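Local coordinates for BtGH115A (Bacteroides thetaiotaomicron, PDB 5BY3), which is a family GH115 glycoside hydrolase, a 4-O-methyl-alpha-glucuronidase with specificity for decorated arabinogalactans, at residues 19-24 with 145-150; 52-57 with 141-146. All blocks are in the same frame, centred on the assembly; numbering follows the deposited sequence.

Contact 1: residues 19-24 with 145-150; sequences DFVLQS and TFRLSG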
ATOM      1  N   ASP A  19      26.166  21.109  23.841  1.00 47.85           N
ATOM      2  CA  ASP A  19      24.700  20.704  23.940  1.00 54.03           C
ATOM      3  C   ASP A  19      23.651  21.675  23.390  1.00 49.40           C
ATOM      4  O   ASP A  19      23.705  22.849  23.689  1.00 53.61           O
ATOM      5  CB  ASP A  19      24.333  20.414  25.392  1.00 59.64           C
ATOM      6  CG  ASP A  19      24.138  18.932  25.667  1.00 70.73           C
ATOM      7  OD1 ASP A  19      25.102  18.143  25.488  1.00 71.38           O
ATOM      8  OD2 ASP A  19      23.022  18.558  26.089  1.00 73.43           O
ATOM      9  N   PHE A  20      22.674  21.169  22.632  1.00 52.28           N
ATOM     10  CA  PHE A  20      21.575  21.982  22.022  1.00 47.17           C
ATOM     11  C   PHE A  20      20.295  21.863  22.872  1.00 52.94           C
ATOM     12  O   PHE A  20      19.848  20.755  23.203  1.00 56.92           O
ATOM     13  CB  PHE A  20      21.314  21.510  20.561  1.00 43.91           C
ATOM     14  CG  PHE A  20      20.121  22.173  19.871  1.00 44.75           C
ATOM     15  CD1 PHE A  20      20.196  23.500  19.384  1.00 44.13           C
ATOM     16  CD2 PHE A  20      18.915  21.468  19.680  1.00 42.13           C
ATOM     17  CE1 PHE A  20      19.099  24.098  18.754  1.00 38.35           C
ATOM     18  CE2 PHE A  20      17.818  22.070  19.056  1.00 35.35           C
ATOM     19  CZ  PHE A  20      17.914  23.380  18.593  1.00 37.88           C
ATOM     20  N   VAL A  21      19.706  23.005  23.220  1.00 58.14           N
ATOM     21  CA  VAL A  21      18.605  23.068  24.198  1.00 54.71           C
ATOM     22  C   VAL A  21      17.586  24.091  23.675  1.00 51.55           C
ATOM     23  O   VAL A  21      17.950  25.175  23.262  1.00 51.91           O
ATOM     24  CB  VAL A  21      19.096  23.423  25.649  1.00 55.51           C
ATOM     25  CG1 VAL A  21      17.931  23.480  26.629  1.00 62.89           C
ATOM     26  CG2 VAL A  21      20.094  22.410  26.200  1.00 53.05           C
ATOM     27  N   LEU A  22      16.320  23.705  23.635  1.00 47.89           N
ATOM     28  CA  LEU A  22      15.223  24.615  23.317  1.00 44.98           C
ATOM     29  C   LEU A  22      14.223  24.603  24.474  1.00 44.26           C
ATOM     30  O   LEU A  22      13.595  23.578  24.722  1.00 46.78           O
ATOM     31  CB  LEU A  22      14.505  24.151  22.064  1.00 41.88           C
ATOM     32  CG  LEU A  22      15.017  24.461  20.660  1.00 45.63           C
ATOM     33  CD1 LEU A  22      13.843  24.260  19.727  1.00 41.36           C
ATOM     34  CD2 LEU A  22      15.588  25.861  20.494  1.00 39.57           C
ATOM     35  N   GLN A  23      14.093  25.716  25.194  1.00 44.15           N
ATOM     36  CA  GLN A  23      13.176  25.792  26.359  1.00 50.07           C
ATOM     37  C   GLN A  23      11.773  26.128  25.831  1.00 43.87           C
ATOM     38  O   GLN A  23      11.645  26.989  24.981  1.00 41.14           O
ATOM     39  CB  GLN A  23      13.705  26.826  27.403  1.00 53.50           C
ATOM     40  CG  GLN A  23      12.689  27.450  28.376  1.00 55.34           C
ATOM     41  CD  GLN A  23      12.018  26.435  29.306  1.00 64.41           C
ATOM     42  OE1 GLN A  23      12.697  25.637  29.987  1.00 72.77           O
ATOM     43  NE2 GLN A  23      10.677  26.461  29.347  1.00 58.27           N
ATOM     44  N   SER A  24      10.727  25.452  26.313  1.00 43.05           N
ATOM     45  CA  SER A  24       9.352  25.787  25.849  1.00 46.87           C
ATOM     46  C   SER A  24       8.925  27.205  26.243  1.00 44.66           C
ATOM     47  O   SER A  24       9.467  27.771  27.166  1.00 45.95           O
ATOM     48  CB  SER A  24       8.301  24.750  26.300  1.00 45.82           C
ATOM     49  OG  SER A  24       7.828  24.970  27.611  1.00 52.93           O
ATOM     50  N   THR A 145      10.945  20.861  27.628  1.00 46.28           N
ATOM     51  CA  THR A 145      12.201  21.171  26.918  1.00 46.49           C
ATOM     52  C   THR A 145      12.475  20.113  25.850  1.00 47.80           C
ATOM     53  O   THR A 145      12.017  18.966  25.939  1.00 49.79           O
ATOM     54  CB  THR A 145      13.442  21.201  27.829  1.00 47.20           C
ATOM     55  OG1 THR A 145      13.514  19.965  28.527  1.00 53.45           O
ATOM     56  CG2 THR A 145      13.403  22.351  28.851  1.00 46.19           C
ATOM     57  N   PHE A 146      13.209  20.537  24.827  1.00 46.89           N
ATOM     58  CA  PHE A 146      13.775  19.663  23.833  1.00 47.78           C
ATOM     59  C   PHE A 146      15.291  19.817  23.842  1.00 47.15           C
ATOM     60  O   PHE A 146      15.792  20.916  23.614  1.00 41.93           O
ATOM     61  CB  PHE A 146      13.217  19.979  22.455  1.00 45.43           C
ATOM     62  CG  PHE A 146      13.832  19.159  21.370  1.00 50.79           C
ATOM     63  CD1 PHE A 146      13.627  17.775  21.324  1.00 50.43           C
ATOM     64  CD2 PHE A 146      14.632  19.758  20.398  1.00 47.82           C
ATOM     65  CE1 PHE A 146      14.212  17.002  20.317  1.00 50.61           C
ATOM     66  CE2 PHE A 146      15.211  18.993  19.405  1.00 48.02           C
ATOM     67  CZ  PHE A 146      15.004  17.617  19.367  1.00 50.17           C
ATOM     68  N   ARG A 147      15.988  18.694  24.053  1.00 53.72           N
ATOM     69  CA  ARG A 147      17.427  18.640  24.349  1.00 56.64           C
ATOM     70  C   ARG A 147      18.100  17.524  23.566  1.00 59.47           C
ATOM     71  O   ARG A 147      17.857  16.345  23.830  1.00 62.90           O
ATOM     72  CB  ARG A 147      17.612  18.367  25.836  1.00 58.96           C
ATOM     73  CG  ARG A 147      19.024  18.547  26.350  1.00 70.10           C
ATOM     74  CD  ARG A 147      19.464  17.312  27.120  1.00 79.98           C
ATOM     75  NE  ARG A 147      18.560  16.956  28.232  1.00 84.12           N
ATOM     76  CZ  ARG A 147      18.330  15.706  28.651  1.00 80.21           C
ATOM     77  NH1 ARG A 147      18.916  14.679  28.039  1.00 68.97           N
ATOM     78  NH2 ARG A 147      17.511  15.477  29.680  1.00 70.39           N
ATOM     79  N   LEU A 148      18.934  17.914  22.603  1.00 58.49           N
ATOM     80  CA  LEU A 148      19.825  17.010  21.876  1.00 53.85           C
ATOM     81  C   LEU A 148      21.303  17.192  22.275  1.00 56.58           C
ATOM     82  O   LEU A 148      21.797  18.328  22.426  1.00 57.18           O
ATOM     83  CB  LEU A 148      19.721  17.247  20.362  1.00 52.42           C
ATOM     84  CG  LEU A 148      18.514  16.887  19.482  1.00 50.14           C
ATOM     85  CD1 LEU A 148      18.875  17.265  18.055  1.00 52.24           C
ATOM     86  CD2 LEU A 148      18.100  15.423  19.543  1.00 44.08           C
ATOM     87  N   SER A 149      22.013  16.069  22.381  1.00 60.75           N
ATOM     88  CA  SER A 149      23.425  16.044  22.780  1.00 63.69           C
ATOM     89  C   SER A 149      24.339  16.798  21.839  1.00 63.92           C
ATOM     90  O   SER A 149      24.059  16.867  20.633  1.00 53.32           O
ATOM     91  CB  SER A 149      23.912  14.612  22.858  1.00 62.51           C
ATOM     92  OG  SER A 149      23.813  14.197  24.190  1.00 71.81           O
ATOM     93  N   GLY A 150      25.435  17.336  22.394  1.00 57.46           N
ATOM     94  CA  GLY A 150      26.526  17.889  21.589  1.00 56.61           C
ATOM     95  C   GLY A 150      27.154  16.808  20.709  1.00 58.13           C
ATOM     96  O   GLY A 150      27.758  17.112  19.693  1.00 59.45           O
TER

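Contact 2: residues 52-57 with 141-146; sequences QTVLSA and EKKETF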
ATOM      1  N   GLN A  52       5.715  25.612  17.530  1.00 40.93           N
ATOM      2  CA  GLN A  52       4.588  26.184  18.239  1.00 46.71           C
ATOM      3  C   GLN A  52       3.746  25.136  18.981  1.00 48.24           C
ATOM      4  O   GLN A  52       3.454  25.312  20.168  1.00 43.34           O
ATOM      5  CB  GLN A  52       3.688  26.961  17.253  1.00 52.42           C
ATOM      6  CG  GLN A  52       2.766  27.996  17.876  1.00 52.06           C
ATOM      7  CD  GLN A  52       3.499  29.043  18.732  1.00 62.77           C
ATOM      8  OE1 GLN A  52       4.234  29.893  18.222  1.00 60.45           O
ATOM      9  NE2 GLN A  52       3.292  28.978  20.043  1.00 63.34           N
ATOM     10  N   THR A  53       3.331  24.066  18.288  1.00 45.21           N
ATOM     11  CA  THR A  53       2.430  23.077  18.898  1.00 40.04           C
ATOM     12  C   THR A  53       3.129  22.397  20.087  1.00 42.78           C
ATOM     13  O   THR A  53       2.584  22.341  21.188  1.00 44.48           O
ATOM     14  CB  THR A  53       1.948  22.038  17.881  1.00 38.91           C
ATOM     15  OG1 THR A  53       1.429  22.704  16.724  1.00 44.68           O
ATOM     16  CG2 THR A  53       0.852  21.149  18.447  1.00 37.33           C
ATOM     17  N   VAL A  54       4.350  21.923  19.873  1.00 37.87           N
ATOM     18  CA  VAL A  54       4.968  21.024  20.825  1.00 37.28           C
ATOM     19  C   VAL A  54       5.573  21.849  21.920  1.00 40.31           C
ATOM     20  O   VAL A  54       5.485  21.453  23.068  1.00 49.81           O
ATOM     21  CB  VAL A  54       6.026  20.086  20.168  1.00 36.06           C
ATOM     22  CG1 VAL A  54       6.919  19.349  21.192  1.00 31.07           C
ATOM     23  CG2 VAL A  54       5.336  19.065  19.289  1.00 36.45           C
ATOM     24  N   LEU A  55       6.159  22.987  21.561  1.00 39.35           N
ATOM     25  CA  LEU A  55       6.987  23.765  22.481  1.00 40.91           C
ATOM     26  C   LEU A  55       6.492  25.185  22.788  1.00 40.33           C
ATOM     27  O   LEU A  55       7.103  25.869  23.588  1.00 40.92           O
ATOM     28  CB  LEU A  55       8.441  23.831  21.991  1.00 39.72           C
ATOM     29  CG  LEU A  55       9.345  22.619  22.167  1.00 44.31           C
ATOM     30  CD1 LEU A  55      10.658  22.922  21.474  1.00 42.16           C
ATOM     31  CD2 LEU A  55       9.627  22.301  23.630  1.00 48.56           C
ATOM     32  N   SER A  56       5.407  25.645  22.171  1.00 42.23           N
ATOM     33  CA  SER A  56       4.929  27.035  22.394  1.00 47.73           C
ATOM     34  C   SER A  56       6.051  28.036  22.025  1.00 49.01           C
ATOM     35  O   SER A  56       6.241  29.068  22.681  1.00 52.46           O
ATOM     36  CB  SER A  56       4.423  27.231  23.832  1.00 42.88           C
ATOM     37  OG  SER A  56       3.466  26.237  24.137  1.00 53.72           O
ATOM     38  N   ALA A  57       6.785  27.681  20.972  1.00 48.90           N
ATOM     39  CA  ALA A  57       8.002  28.357  20.565  1.00 53.08           C
ATOM     40  C   ALA A  57       7.823  28.936  19.172  1.00 53.04           C
ATOM     41  O   ALA A  57       7.587  28.197  18.213  1.00 49.90           O
ATOM     42  CB  ALA A  57       9.177  27.388  20.612  1.00 48.72           C
ATOM     43  N   GLU A 141       2.072  15.859  21.629  1.00 45.93           N
ATOM     44  CA  GLU A 141       2.121  16.151  23.038  1.00 49.62           C
ATOM     45  C   GLU A 141       2.937  17.429  23.160  1.00 50.41           C
ATOM     46  O   GLU A 141       3.752  17.734  22.280  1.00 43.00           O
ATOM     47  CB  GLU A 141       2.771  14.988  23.788  1.00 49.24           C
ATOM     48  CG  GLU A 141       1.856  13.784  23.908  1.00 61.74           C
ATOM     49  CD  GLU A 141       2.339  12.777  24.927  1.00 73.01           C
ATOM     50  OE1 GLU A 141       2.596  11.615  24.523  1.00 76.36           O
ATOM     51  OE2 GLU A 141       2.464  13.149  26.123  1.00 74.37           O
ATOM     52  N   LYS A 142       2.712  18.177  24.233  1.00 48.58           N
ATOM     53  CA  LYS A 142       3.529  19.344  24.486  1.00 51.82           C
ATOM     54  C   LYS A 142       4.759  18.905  25.248  1.00 48.51           C
ATOM     55  O   LYS A 142       4.723  17.912  25.966  1.00 47.73           O
ATOM     56  CB  LYS A 142       2.757  20.402  25.250  1.00 51.24           C
ATOM     57  CG  LYS A 142       1.641  21.042  24.434  1.00 56.61           C
ATOM     58  CD  LYS A 142       0.407  21.249  25.298  1.00 61.03           C
ATOM     59  CE  LYS A 142       0.447  22.574  26.029  1.00 56.76           C
ATOM     60  NZ  LYS A 142      -0.247  23.551  25.152  1.00 61.74           N
ATOM     61  N   LYS A 143       5.852  19.631  25.062  1.00 44.54           N
ATOM     62  CA  LYS A 143       7.059  19.355  25.816  1.00 45.42           C
ATOM     63  C   LYS A 143       7.533  20.547  26.585  1.00 42.36           C
ATOM     64  O   LYS A 143       7.372  21.689  26.156  1.00 43.12           O
ATOM     65  CB  LYS A 143       8.161  18.840  24.899  1.00 50.17           C
ATOM     66  CG  LYS A 143       8.111  17.334  24.761  1.00 54.05           C
ATOM     67  CD  LYS A 143       8.523  16.894  23.384  1.00 57.58           C
ATOM     68  CE  LYS A 143      10.014  16.871  23.237  1.00 50.90           C
ATOM     69  NZ  LYS A 143      10.182  15.500  22.727  1.00 54.54           N
ATOM     70  N   GLU A 144       8.116  20.273  27.735  1.00 44.43           N
ATOM     71  CA  GLU A 144       8.729  21.307  28.538  1.00 46.96           C
ATOM     72  C   GLU A 144      10.051  21.791  27.983  1.00 46.33           C
ATOM     73  O   GLU A 144      10.265  22.995  27.931  1.00 52.27           O
ATOM     74  CB  GLU A 144       8.892  20.843  29.978  1.00 52.62           C
ATOM     75  CG  GLU A 144       7.849  21.452  30.891  1.00 71.67           C
ATOM     76  CD  GLU A 144       7.900  22.989  30.944  1.00 77.67           C
ATOM     77  OE1 GLU A 144       9.008  23.561  31.139  1.00 69.42           O
ATOM     78  OE2 GLU A 144       6.822  23.621  30.790  1.00 83.89           O
ATOM     79  N   THR A 145      10.945  20.861  27.628  1.00 46.28           N
ATOM     80  CA  THR A 145      12.201  21.171  26.918  1.00 46.49           C
ATOM     81  C   THR A 145      12.475  20.113  25.850  1.00 47.80           C
ATOM     82  O   THR A 145      12.017  18.966  25.939  1.00 49.79           O
ATOM     83  CB  THR A 145      13.442  21.201  27.829  1.00 47.20           C
ATOM     84  OG1 THR A 145      13.514  19.965  28.527  1.00 53.45           O
ATOM     85  CG2 THR A 145      13.403  22.351  28.851  1.00 46.19           C
ATOM     86  N   PHE A 146      13.209  20.537  24.827  1.00 46.89           N
ATOM     87  CA  PHE A 146      13.775  19.663  23.833  1.00 47.78           C
ATOM     88  C   PHE A 146      15.291  19.817  23.842  1.00 47.15           C
ATOM     89  O   PHE A 146      15.792  20.916  23.614  1.00 41.93           O
ATOM     90  CB  PHE A 146      13.217  19.979  22.455  1.00 45.43           C
ATOM     91  CG  PHE A 146      13.832  19.159  21.370  1.00 50.79           C
ATOM     92  CD1 PHE A 146      13.627  17.775  21.324  1.00 50.43           C
ATOM     93  CD2 PHE A 146      14.632  19.758  20.398  1.00 47.82           C
ATOM     94  CE1 PHE A 146      14.212  17.002  20.317  1.00 50.61           C
ATOM     95  CE2 PHE A 146      15.211  18.993  19.405  1.00 48.02           C
ATOM     96  CZ  PHE A 146      15.004  17.617  19.367  1.00 50.17           C
TER

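Contact 1: residues 19-24 with 145-150
F20 and F146 meet obliquely, CE2 of F20 lying 4.0 Å from CE2 of F146; CE2 of F146 and CB of L148 both stand at the edge of the F20 ring, near its plane. The two rings sit on the buried face of a two-stranded antiparallel sheet, strand 20-23 against strand 145-148, together with L22 and L148. Both phenylalanines carry CG anti to the backbone N (chi1 174° in F20, 176° in F146), which on antiparallel strands leans each CG toward the other ring. Large apolar residues suit this inward face: L22 rests on L51 and L55 of helix 38-55, while F20 and L148 reach L106 of strand 106-110.

The pairs F20-L148 and L22-F146 are hydrogen-bonded. N of L22 lies 2.8 Å from O of F146, and N of F146 returns a nearly straight bond to O of L22. N of F20 gives a bond of 3.0 Å to O of L148; the return bond, from N of L148 to O of F20, is more bent.

The outward face carries the non-hydrogen-bonded pairs, V21-R147 and Q23-T145. Beta-branched V21 and T145 favour the extended backbone, while R147 and Q23 carry polar ends suited to solvent. V21 and R147 run side by side, CG2 of V21 touching CG of R147 at 4.0 Å, and OE1 of Q23 approaches the methyl CG2 of T145. NE2 of Q23 donates to O of S24.

Beyond the F20-L148 pair, where the modelled chain begins, N of G150 donates to OD1 of D19 at 3.2 Å, from above the carboxylate plane (66° out of it).

Contact 2: residues 52-57 with 141-146
The backbone of V54, in the last turn of helix 38-55, meets the extended chain at K142 and K143 through one hydrogen bond, N of K143 to O of V54 at 2.7 Å and nearly straight (165°). The same oxygen takes a CA-H...O contact from CA of K142 at 3.2 Å, as is possible at the C-terminal end of a helix, where carbonyls lack a partner one turn on.

V54 turns both methyls to the incoming chain. CG2 lies 3.6 Å from O of E141, and CG1 touches CD of K143 at 3.7 Å, the two side chains running side by side. A lysine suits this border, since its aliphatic stem can pack on valine. K142 instead lays CG beside a backbone oxygen, O of T53.

L55 divides its branches: CD2 packs on O of K143 at 3.4 Å and on CB of the same lysine, while CD1 meets CB of F146 at 4.0 Å, those side chains crossing at about a right angle.

S56 leaves the helix with positive phi, and the arrangement as a whole is that of a helix C-terminus docked on the connection leading into an edge strand, strand 145-148.

From the N terminus, strand 20-23 leads through strand 28-31 into helix 38-55, whose last turn is used in contact 2. The chain then builds most of the mixed sheet and helix 113-126 before returning at residues 141-150, which serve both contacts. Contact 2 closes the loop from 57 to 141 and nests within the loop from 24 to 145 closed by contact 1. The contact centres lie about 11 Å apart, and residues T145 and F146 belong to both. Between them S24 N probably hydrogen-bonds E144 O at 3.0 Å. Together they tie the N-terminal strand and the end of helix 38-55 to one returning segment.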